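Local coordinates for protein extracellular ligand-binding receptor (Verminephrobacter eiseniae, PDB 4M88) that probably binds an amino acid or a similar small solute outside the cell and delivers it to an ABC transporter, at residues A[254-260]-A[284-290]. Sequence-based numbering, arbitrary orientation.
Sequences QAFPDPN and YTEFQLE. With GOL (glycerol), chain D.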
loop_
_atom_site.group_PDB
_atom_site.type_symbol
_atom_site.label_atom_id
_atom_site.label_comp_id
_atom_site.label_asym_id
_atom_site.label_seq_id
_atom_site.Cartn_x
_atom_site.Cartn_y
_atom_site.Cartn_z
ATOM N N GLN A 254 -3.905 7.915 -3.913
ATOM C CA GLN A 254 -4.535 6.596 -3.836
ATOM C C GLN A 254 -4.016 5.689 -4.929
ATOM O O GLN A 254 -3.853 6.119 -6.068
ATOM C CB GLN A 254 -6.050 6.716 -3.970
ATOM C CG GLN A 254 -6.703 7.619 -2.939
ATOM C CD GLN A 254 -6.772 7.006 -1.548
ATOM O OE1 GLN A 254 -5.919 6.201 -1.150
ATOM N NE2 GLN A 254 -7.794 7.393 -0.794
ATOM N N ALA A 255 -3.761 4.426 -4.585
ATOM C CA ALA A 255 -3.291 3.452 -5.565
ATOM C C ALA A 255 -4.454 2.619 -6.086
ATOM O O ALA A 255 -4.285 1.803 -6.997
ATOM C CB ALA A 255 -2.229 2.536 -4.948
ATOM N N PHE A 256 -5.632 2.840 -5.515
ATOM C CA PHE A 256 -6.810 2.049 -5.861
ATOM C C PHE A 256 -8.009 2.979 -5.885
ATOM O O PHE A 256 -7.951 4.063 -5.284
ATOM C CB PHE A 256 -7.030 0.971 -4.793
ATOM C CG PHE A 256 -5.876 0.038 -4.632
ATOM C CD1 PHE A 256 -5.643 -0.955 -5.574
ATOM C CD2 PHE A 256 -5.009 0.154 -3.547
ATOM C CE1 PHE A 256 -4.577 -1.829 -5.439
ATOM C CE2 PHE A 256 -3.939 -0.715 -3.406
ATOM C CZ PHE A 256 -3.725 -1.711 -4.355
ATOM N N PRO A 257 -9.105 2.564 -6.553
ATOM C CA PRO A 257 -10.345 3.354 -6.488
ATOM C C PRO A 257 -10.793 3.497 -5.042
ATOM O O PRO A 257 -10.389 2.711 -4.184
ATOM C CB PRO A 257 -11.353 2.496 -7.266
ATOM C CG PRO A 257 -10.505 1.684 -8.216
ATOM C CD PRO A 257 -9.245 1.383 -7.431
ATOM N N ASP A 258 -11.600 4.507 -4.757
ATOM C CA ASP A 258 -11.986 4.744 -3.379
ATOM C C ASP A 258 -12.807 3.568 -2.859
ATOM O O ASP A 258 -13.731 3.118 -3.531
ATOM C CB ASP A 258 -12.789 6.041 -3.263
ATOM C CG ASP A 258 -13.004 6.444 -1.820
ATOM O OD1 ASP A 258 -13.931 5.883 -1.199
ATOM O OD2 ASP A 258 -12.229 7.295 -1.311
ATOM N N PRO A 259 -12.462 3.069 -1.654
ATOM C CA PRO A 259 -13.125 1.890 -1.076
ATOM C C PRO A 259 -14.573 2.159 -0.674
ATOM O O PRO A 259 -15.332 1.215 -0.455
ATOM C CB PRO A 259 -12.270 1.567 0.155
ATOM C CG PRO A 259 -11.588 2.864 0.510
ATOM C CD PRO A 259 -11.343 3.546 -0.819
ATOM N N ASN A 260 -14.954 3.431 -0.595
ATOM C CA ASN A 260 -16.301 3.772 -0.172
ATOM C C ASN A 260 -17.203 4.357 -1.257
ATOM O O ASN A 260 -18.365 4.670 -0.999
ATOM C CB ASN A 260 -16.245 4.709 1.042
ATOM C CG ASN A 260 -15.678 4.018 2.260
ATOM O OD1 ASN A 260 -16.287 3.084 2.782
ATOM N ND2 ASN A 260 -14.500 4.459 2.713
ATOM N N TYR A 284 -15.258 1.512 4.971
ATOM C CA TYR A 284 -14.093 0.695 4.589
ATOM C C TYR A 284 -12.813 1.503 4.432
ATOM O O TYR A 284 -12.856 2.726 4.329
ATOM C CB TYR A 284 -14.379 -0.082 3.308
ATOM C CG TYR A 284 -15.648 -0.879 3.429
ATOM C CD1 TYR A 284 -15.858 -1.709 4.523
ATOM C CD2 TYR A 284 -16.657 -0.759 2.490
ATOM C CE1 TYR A 284 -17.034 -2.422 4.666
ATOM C CE2 TYR A 284 -17.832 -1.463 2.618
ATOM C CZ TYR A 284 -18.017 -2.292 3.708
ATOM O OH TYR A 284 -19.191 -2.997 3.837
ATOM N N THR A 285 -11.672 0.812 4.424
ATOM C CA THR A 285 -10.378 1.472 4.247
ATOM C C THR A 285 -9.655 0.991 2.988
ATOM O O THR A 285 -10.009 -0.040 2.395
ATOM C CB THR A 285 -9.433 1.221 5.429
ATOM O OG1 THR A 285 -8.967 -0.136 5.391
ATOM C CG2 THR A 285 -10.139 1.472 6.740
ATOM N N GLU A 286 -8.619 1.736 2.612
ATOM C CA GLU A 286 -7.787 1.402 1.467
ATOM C C GLU A 286 -7.034 0.085 1.683
ATOM O O GLU A 286 -6.788 -0.660 0.738
ATOM C CB GLU A 286 -6.794 2.540 1.210
ATOM C CG GLU A 286 -7.449 3.869 0.788
ATOM C CD GLU A 286 -7.964 4.700 1.960
ATOM O OE1 GLU A 286 -7.971 4.204 3.111
ATOM O OE2 GLU A 286 -8.353 5.866 1.720
ATOM N N PHE A 287 -6.670 -0.214 2.924
ATOM C CA PHE A 287 -5.988 -1.483 3.184
ATOM C C PHE A 287 -6.903 -2.693 3.013
ATOM O O PHE A 287 -6.467 -3.739 2.541
ATOM C CB PHE A 287 -5.320 -1.489 4.554
ATOM C CG PHE A 287 -4.031 -0.718 4.581
ATOM C CD1 PHE A 287 -3.090 -0.898 3.571
ATOM C CD2 PHE A 287 -3.785 0.216 5.569
ATOM C CE1 PHE A 287 -1.901 -0.167 3.564
ATOM C CE2 PHE A 287 -2.601 0.944 5.575
ATOM C CZ PHE A 287 -1.658 0.748 4.570
ATOM N N GLN A 288 -8.166 -2.560 3.396
ATOM C CA GLN A 288 -9.132 -3.625 3.114
ATOM C C GLN A 288 -9.239 -3.846 1.610
ATOM O O GLN A 288 -9.236 -4.976 1.142
ATOM C CB GLN A 288 -10.502 -3.282 3.706
ATOM C CG GLN A 288 -10.490 -3.363 5.229
ATOM C CD GLN A 288 -11.673 -2.704 5.874
ATOM O OE1 GLN A 288 -12.372 -1.918 5.244
ATOM N NE2 GLN A 288 -11.906 -3.015 7.153
ATOM N N LEU A 289 -9.328 -2.765 0.847
ATOM C CA LEU A 289 -9.468 -2.902 -0.598
ATOM C C LEU A 289 -8.203 -3.482 -1.209
ATOM O O LEU A 289 -8.270 -4.291 -2.127
ATOM C CB LEU A 289 -9.841 -1.563 -1.249
ATOM C CG LEU A 289 -9.942 -1.572 -2.775
ATOM C CD1 LEU A 289 -10.942 -2.615 -3.244
ATOM C CD2 LEU A 289 -10.369 -0.196 -3.264
ATOM N N GLU A 290 -7.046 -3.085 -0.685
ATOM C CA GLU A 290 -5.771 -3.613 -1.166
ATOM C C GLU A 290 -5.681 -5.112 -0.930
ATOM O O GLU A 290 -5.194 -5.853 -1.790
ATOM C CB GLU A 290 -4.599 -2.914 -0.467
ATOM C CG GLU A 290 -3.239 -3.325 -1.006
ATOM C CD GLU A 290 -2.190 -2.228 -0.867
ATOM O OE1 GLU A 290 -2.419 -1.248 -0.109
ATOM O OE2 GLU A 290 -1.134 -2.336 -1.531
HETATM C C1 GOL D . -11.520 6.963 1.647
HETATM O O1 GOL D . -12.862 6.576 1.451
HETATM C C2 GOL D . -11.080 6.672 3.083
HETATM O O2 GOL D . -9.822 7.290 3.272
HETATM C C3 GOL D . -12.091 7.236 4.088
HETATM O O3 GOL D . -11.658 6.977 5.414
#
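Pro259, on the loop by which the chain leaves strand 250-254 for the other lobe of the two-lobed periplasmic binding protein fold, here of the leucine-binding family, sets its ring against the first turn of helix 286-303. The contact illustrates how bumps and hollows can interlock in both directions: the ring fills a hollow at the helix start, and Leu289 CD2 fills one in the loop. The first hollow is lined by the Tyr284 CB, the Thr285 carbonyl and the Leu289 CB, with Pro259 CB 3.6 Å from Thr285 O. Leu289 CG lies anti to the backbone N (chi1 177°), which carries CD2 up into the bend of the loop, between Pro259 CA and Phe256 CB and close under the carbonyl of Pro257. Farther along, the side chains of Glu290 and Phe256 cross at about a right angle, Glu290 CA over a face of the ring and OE2 at its edge, in plane, with CD 3.4 Å from CE2, while the carboxylate turns to Arg122 and Asn102.

Polar groups complete the fit. Asn260 grips Tyr284 with both ends of its amide: OD1 takes Tyr284 N on a lone pair in the carbonyl plane at 2.9 Å, and ND2 gives to Tyr284 O. An Asx turn, Asn260 N to Asp258 OD1, braces the loop just behind. The helix start is secured separately by the capping box of Thr285 and Gln288.

Glu286 bends at chi2 (83°) and lays its CG beside Gln254 OE1, bringing OE2 to both Gln254 NE2 and a glycerol, probably left from crystallisation, whose O1 accepts from Asn260 ND2 and lies weakly against the Asp258 carboxylate. With an alanine in its place the OE2 acceptor is gone, which would probably leave the Gln254 amide, still tied to Tyr357, freer to turn beside a gap. In the native pair, Gln254 NE2 meets the anti lone pair of Glu286 OE2 at 3.0 Å, nearly within the amide plane, through an N-H...O angle of 163°.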